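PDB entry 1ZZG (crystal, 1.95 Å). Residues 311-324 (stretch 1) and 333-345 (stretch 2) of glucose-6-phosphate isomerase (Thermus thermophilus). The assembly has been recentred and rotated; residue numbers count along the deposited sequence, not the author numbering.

Stretch 1 311-324: VIPEAPLEDVEIPE
Stretch 2 333-345: YLFGKTLFQLLKA

Stretch 1 enters as a strand, 311-313, then bends at Glu314 and again at Leu317, and is extended from Glu318 to Glu324; stretch 2 makes a type II turn (Leu334 to Lys337) before helix 339-345. Strand and helix axes lie near antiparallel, at 152° and 9.3 Å. The register, Glu314-Lys344, Asp319-Phe340, Glu321-Thr338 and Glu324-Phe335, runs antiparallel; a single bridge brings the CA atoms of Glu321 and Thr338 within 4.1 Å. Backbone hydrogen bonds from Leu339 N to Val320 O (2.8 Å) and Ile322 N to Lys337 O (2.8 Å) flank it, and Gly336 N to Ile322 O (3.0 Å) extends the ladder. Gly336 (phi/psi 92/-30) suits glycine, since a CB would jam against the preceding carbonyl.

Asp319 (chi1 -149°) grips the helix start: OD1 accepts from Phe340 N at 3.1 Å, and OD2 from Thr338 OG1 at 2.7 Å. Thr338 (p) is the N-cap, its OG1 accepting from Gln341 N at 2.9 Å.

Ile322 (m, t), the main bump, points toward stretch 2 and fills the hollow between Leu334 and Leu339: its CG1 lies 3.8 Å from Leu339 CD2 and its CD1 4.2 Å from Leu334 CB. Phe340 (t, chi2 84°) fills the bend made by Pro313, Glu314, Ala315 and Pro316; Pro316 CD sits over its face, 3.6 Å from the ring centroid. Glu324 CA likewise covers Phe335 (m), 3.3 Å from that centroid. At the far end, one water O donates to Glu314 OE2 at 2.8 Å and accepts from Lys344 NZ at 2.6 Å.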

# COMPACT_ATOMS: atom_id res chain seq x y z
N VAL A 311 -1.26 -15.70 0.81
CA VAL A 311 -1.11 -16.15 -0.57
C VAL A 311 0.37 -16.45 -0.75
O VAL A 311 1.20 -15.54 -0.67
CB VAL A 311 -1.56 -15.06 -1.55
CG1 VAL A 311 -1.37 -15.53 -2.99
CG2 VAL A 311 -3.01 -14.71 -1.28
N ILE A 312 0.69 -17.71 -1.02
CA ILE A 312 2.09 -18.13 -1.16
C ILE A 312 2.42 -18.86 -2.46
O ILE A 312 1.79 -19.86 -2.80
CB ILE A 312 2.48 -19.07 -0.00
CG1 ILE A 312 2.14 -18.41 1.34
CG2 ILE A 312 3.94 -19.45 -0.11
CD1 ILE A 312 2.22 -19.35 2.52
N PRO A 313 3.43 -18.37 -3.20
CA PRO A 313 3.83 -19.02 -4.45
C PRO A 313 4.64 -20.27 -4.10
O PRO A 313 5.28 -20.32 -3.05
CB PRO A 313 4.67 -17.95 -5.13
CG PRO A 313 5.34 -17.29 -3.97
CD PRO A 313 4.20 -17.13 -2.99
N GLU A 314 4.63 -21.27 -4.96
CA GLU A 314 5.38 -22.49 -4.67
C GLU A 314 6.64 -22.66 -5.52
O GLU A 314 7.44 -23.55 -5.26
CB GLU A 314 4.48 -23.72 -4.83
CG GLU A 314 3.35 -23.74 -3.83
CD GLU A 314 2.61 -25.06 -3.82
OE1 GLU A 314 2.04 -25.44 -4.87
OE2 GLU A 314 2.60 -25.72 -2.76
N ALA A 315 6.80 -21.81 -6.52
CA ALA A 315 7.96 -21.88 -7.39
C ALA A 315 8.26 -20.53 -8.02
O ALA A 315 7.36 -19.72 -8.25
CB ALA A 315 7.74 -22.92 -8.48
N PRO A 316 9.55 -20.26 -8.29
CA PRO A 316 9.96 -19.00 -8.91
C PRO A 316 9.96 -19.23 -10.41
O PRO A 316 9.96 -20.38 -10.85
CB PRO A 316 11.38 -18.82 -8.38
CG PRO A 316 11.90 -20.23 -8.41
CD PRO A 316 10.73 -21.03 -7.84
N LEU A 317 9.94 -18.16 -11.19
CA LEU A 317 9.99 -18.30 -12.63
C LEU A 317 11.48 -18.38 -12.99
O LEU A 317 11.87 -19.09 -13.91
CB LEU A 317 9.34 -17.10 -13.32
CG LEU A 317 7.85 -16.92 -13.02
CD1 LEU A 317 7.29 -15.80 -13.89
CD2 LEU A 317 7.09 -18.23 -13.29
N GLU A 318 12.29 -17.64 -12.24
CA GLU A 318 13.74 -17.63 -12.41
C GLU A 318 14.31 -17.27 -11.04
O GLU A 318 14.09 -16.17 -10.53
CB GLU A 318 14.17 -16.60 -13.46
CG GLU A 318 15.68 -16.50 -13.60
CD GLU A 318 16.12 -15.70 -14.81
OE1 GLU A 318 15.50 -14.67 -15.13
OE2 GLU A 318 17.12 -16.11 -15.44
N ASP A 319 15.03 -18.22 -10.45
CA ASP A 319 15.60 -18.05 -9.12
C ASP A 319 17.00 -17.44 -9.10
O ASP A 319 17.62 -17.22 -10.14
CB ASP A 319 15.63 -19.41 -8.42
CG ASP A 319 15.45 -19.30 -6.92
OD1 ASP A 319 15.63 -18.19 -6.38
OD2 ASP A 319 15.14 -20.32 -6.29
N VAL A 320 17.49 -17.18 -7.90
CA VAL A 320 18.81 -16.59 -7.71
C VAL A 320 19.51 -17.24 -6.52
O VAL A 320 18.98 -17.25 -5.41
CB VAL A 320 18.73 -15.08 -7.43
CG1 VAL A 320 20.10 -14.55 -7.04
CG2 VAL A 320 18.20 -14.36 -8.64
N GLU A 321 20.70 -17.77 -6.76
CA GLU A 321 21.44 -18.39 -5.68
C GLU A 321 22.13 -17.29 -4.88
O GLU A 321 22.70 -16.36 -5.46
CB GLU A 321 22.49 -19.37 -6.22
CG GLU A 321 23.16 -20.20 -5.13
CD GLU A 321 24.12 -21.24 -5.67
OE1 GLU A 321 23.72 -22.00 -6.58
OE2 GLU A 321 25.26 -21.31 -5.18
N ILE A 322 22.06 -17.39 -3.56
CA ILE A 322 22.70 -16.41 -2.69
C ILE A 322 24.18 -16.77 -2.62
O ILE A 322 24.55 -17.81 -2.06
CB ILE A 322 22.09 -16.45 -1.27
CG1 ILE A 322 20.58 -16.16 -1.33
CG2 ILE A 322 22.78 -15.42 -0.37
CD1 ILE A 322 19.85 -16.40 -0.03
N PRO A 323 25.05 -15.93 -3.21
CA PRO A 323 26.50 -16.16 -3.23
C PRO A 323 27.18 -15.93 -1.88
O PRO A 323 26.73 -15.12 -1.08
CB PRO A 323 26.97 -15.18 -4.29
CG PRO A 323 26.06 -14.02 -4.08
CD PRO A 323 24.71 -14.68 -3.90
N GLU A 324 28.26 -16.67 -1.64
CA GLU A 324 28.98 -16.51 -0.38
C GLU A 324 29.73 -15.18 -0.43
O GLU A 324 30.13 -14.73 -1.50
CB GLU A 324 29.94 -17.68 -0.15
CG GLU A 324 31.15 -17.71 -1.07
CD GLU A 324 31.97 -18.98 -0.90
OE1 GLU A 324 32.17 -19.41 0.26
OE2 GLU A 324 32.42 -19.54 -1.92
N TYR A 333 24.75 -19.13 6.70
CA TYR A 333 23.61 -20.04 6.69
C TYR A 333 22.74 -19.79 5.46
O TYR A 333 21.91 -20.63 5.09
CB TYR A 333 22.78 -19.88 7.98
CG TYR A 333 21.98 -18.60 8.08
CD1 TYR A 333 20.63 -18.57 7.71
CD2 TYR A 333 22.55 -17.43 8.58
CE1 TYR A 333 19.87 -17.40 7.84
CE2 TYR A 333 21.81 -16.26 8.71
CZ TYR A 333 20.47 -16.25 8.34
OH TYR A 333 19.74 -15.09 8.48
N LEU A 334 22.96 -18.65 4.81
CA LEU A 334 22.21 -18.30 3.61
C LEU A 334 22.97 -18.67 2.33
O LEU A 334 22.36 -18.90 1.29
CB LEU A 334 21.92 -16.79 3.59
CG LEU A 334 20.96 -16.25 4.65
CD1 LEU A 334 20.99 -14.73 4.65
CD2 LEU A 334 19.55 -16.76 4.38
N PHE A 335 24.30 -18.74 2.42
CA PHE A 335 25.11 -19.07 1.25
C PHE A 335 24.69 -20.42 0.68
O PHE A 335 24.48 -21.38 1.43
CB PHE A 335 26.61 -19.12 1.60
CG PHE A 335 27.16 -17.84 2.18
CD1 PHE A 335 26.49 -16.63 2.02
CD2 PHE A 335 28.37 -17.84 2.87
CE1 PHE A 335 27.01 -15.44 2.54
CE2 PHE A 335 28.91 -16.66 3.40
CZ PHE A 335 28.22 -15.46 3.23
N GLY A 336 24.56 -20.50 -0.64
CA GLY A 336 24.16 -21.75 -1.26
C GLY A 336 22.66 -21.88 -1.46
O GLY A 336 22.21 -22.54 -2.39
N LYS A 337 21.89 -21.25 -0.58
CA LYS A 337 20.43 -21.28 -0.68
C LYS A 337 20.04 -20.28 -1.77
O LYS A 337 20.87 -19.47 -2.18
CB LYS A 337 19.78 -20.85 0.64
CG LYS A 337 20.37 -21.50 1.88
CD LYS A 337 20.25 -23.01 1.84
CE LYS A 337 20.86 -23.63 3.09
NZ LYS A 337 20.92 -25.11 3.00
N THR A 338 18.79 -20.33 -2.21
CA THR A 338 18.31 -19.40 -3.24
C THR A 338 17.39 -18.35 -2.62
O THR A 338 16.90 -18.51 -1.50
CB THR A 338 17.50 -20.13 -4.35
OG1 THR A 338 16.26 -20.60 -3.82
CG2 THR A 338 18.30 -21.31 -4.90
N LEU A 339 17.16 -17.26 -3.34
CA LEU A 339 16.29 -16.20 -2.85
C LEU A 339 14.87 -16.72 -2.69
O LEU A 339 14.21 -16.43 -1.69
CB LEU A 339 16.31 -14.99 -3.81
CG LEU A 339 17.59 -14.15 -3.79
CD1 LEU A 339 17.45 -12.95 -4.70
CD2 LEU A 339 17.88 -13.70 -2.37
N PHE A 340 14.39 -17.48 -3.67
CA PHE A 340 13.04 -18.02 -3.56
C PHE A 340 12.95 -18.99 -2.38
O PHE A 340 11.94 -19.04 -1.67
CB PHE A 340 12.62 -18.76 -4.83
CG PHE A 340 11.18 -19.19 -4.80
CD1 PHE A 340 10.17 -18.30 -5.17
CD2 PHE A 340 10.83 -20.45 -4.34
CE1 PHE A 340 8.83 -18.66 -5.07
CE2 PHE A 340 9.49 -20.82 -4.24
CZ PHE A 340 8.49 -19.92 -4.60
N GLN A 341 14.01 -19.76 -2.18
CA GLN A 341 14.05 -20.72 -1.08
C GLN A 341 13.84 -19.96 0.24
O GLN A 341 13.13 -20.43 1.13
CB GLN A 341 15.41 -21.43 -1.05
CG GLN A 341 15.47 -22.64 -0.15
CD GLN A 341 16.84 -23.28 -0.15
OE1 GLN A 341 17.65 -23.05 -1.06
NE2 GLN A 341 17.12 -24.10 0.87
N LEU A 342 14.46 -18.79 0.34
CA LEU A 342 14.32 -17.96 1.54
C LEU A 342 12.88 -17.46 1.65
O LEU A 342 12.25 -17.57 2.70
CB LEU A 342 15.28 -16.76 1.48
CG LEU A 342 15.18 -15.78 2.66
CD1 LEU A 342 15.31 -16.53 3.98
CD2 LEU A 342 16.27 -14.73 2.53
N LEU A 343 12.38 -16.91 0.56
CA LEU A 343 11.02 -16.39 0.49
C LEU A 343 10.03 -17.44 0.98
O LEU A 343 9.21 -17.17 1.86
CB LEU A 343 10.70 -15.98 -0.95
CG LEU A 343 9.27 -15.57 -1.35
CD1 LEU A 343 8.72 -14.55 -0.37
CD2 LEU A 343 9.30 -14.99 -2.78
N LYS A 344 10.13 -18.64 0.42
CA LYS A 344 9.25 -19.76 0.77
C LYS A 344 9.37 -20.11 2.24
O LYS A 344 8.37 -20.33 2.92
CB LYS A 344 9.61 -21.00 -0.07
CG LYS A 344 8.42 -21.76 -0.65
CD LYS A 344 7.19 -21.71 0.23
CE LYS A 344 6.03 -22.49 -0.39
NZ LYS A 344 6.03 -23.91 0.04
N ALA A 345 10.60 -20.19 2.73
CA ALA A 345 10.84 -20.53 4.12
C ALA A 345 10.18 -19.51 5.04
O ALA A 345 9.55 -19.88 6.04
CB ALA A 345 12.33 -20.59 4.40
O HOH W 1 4.66 -25.95 -0.84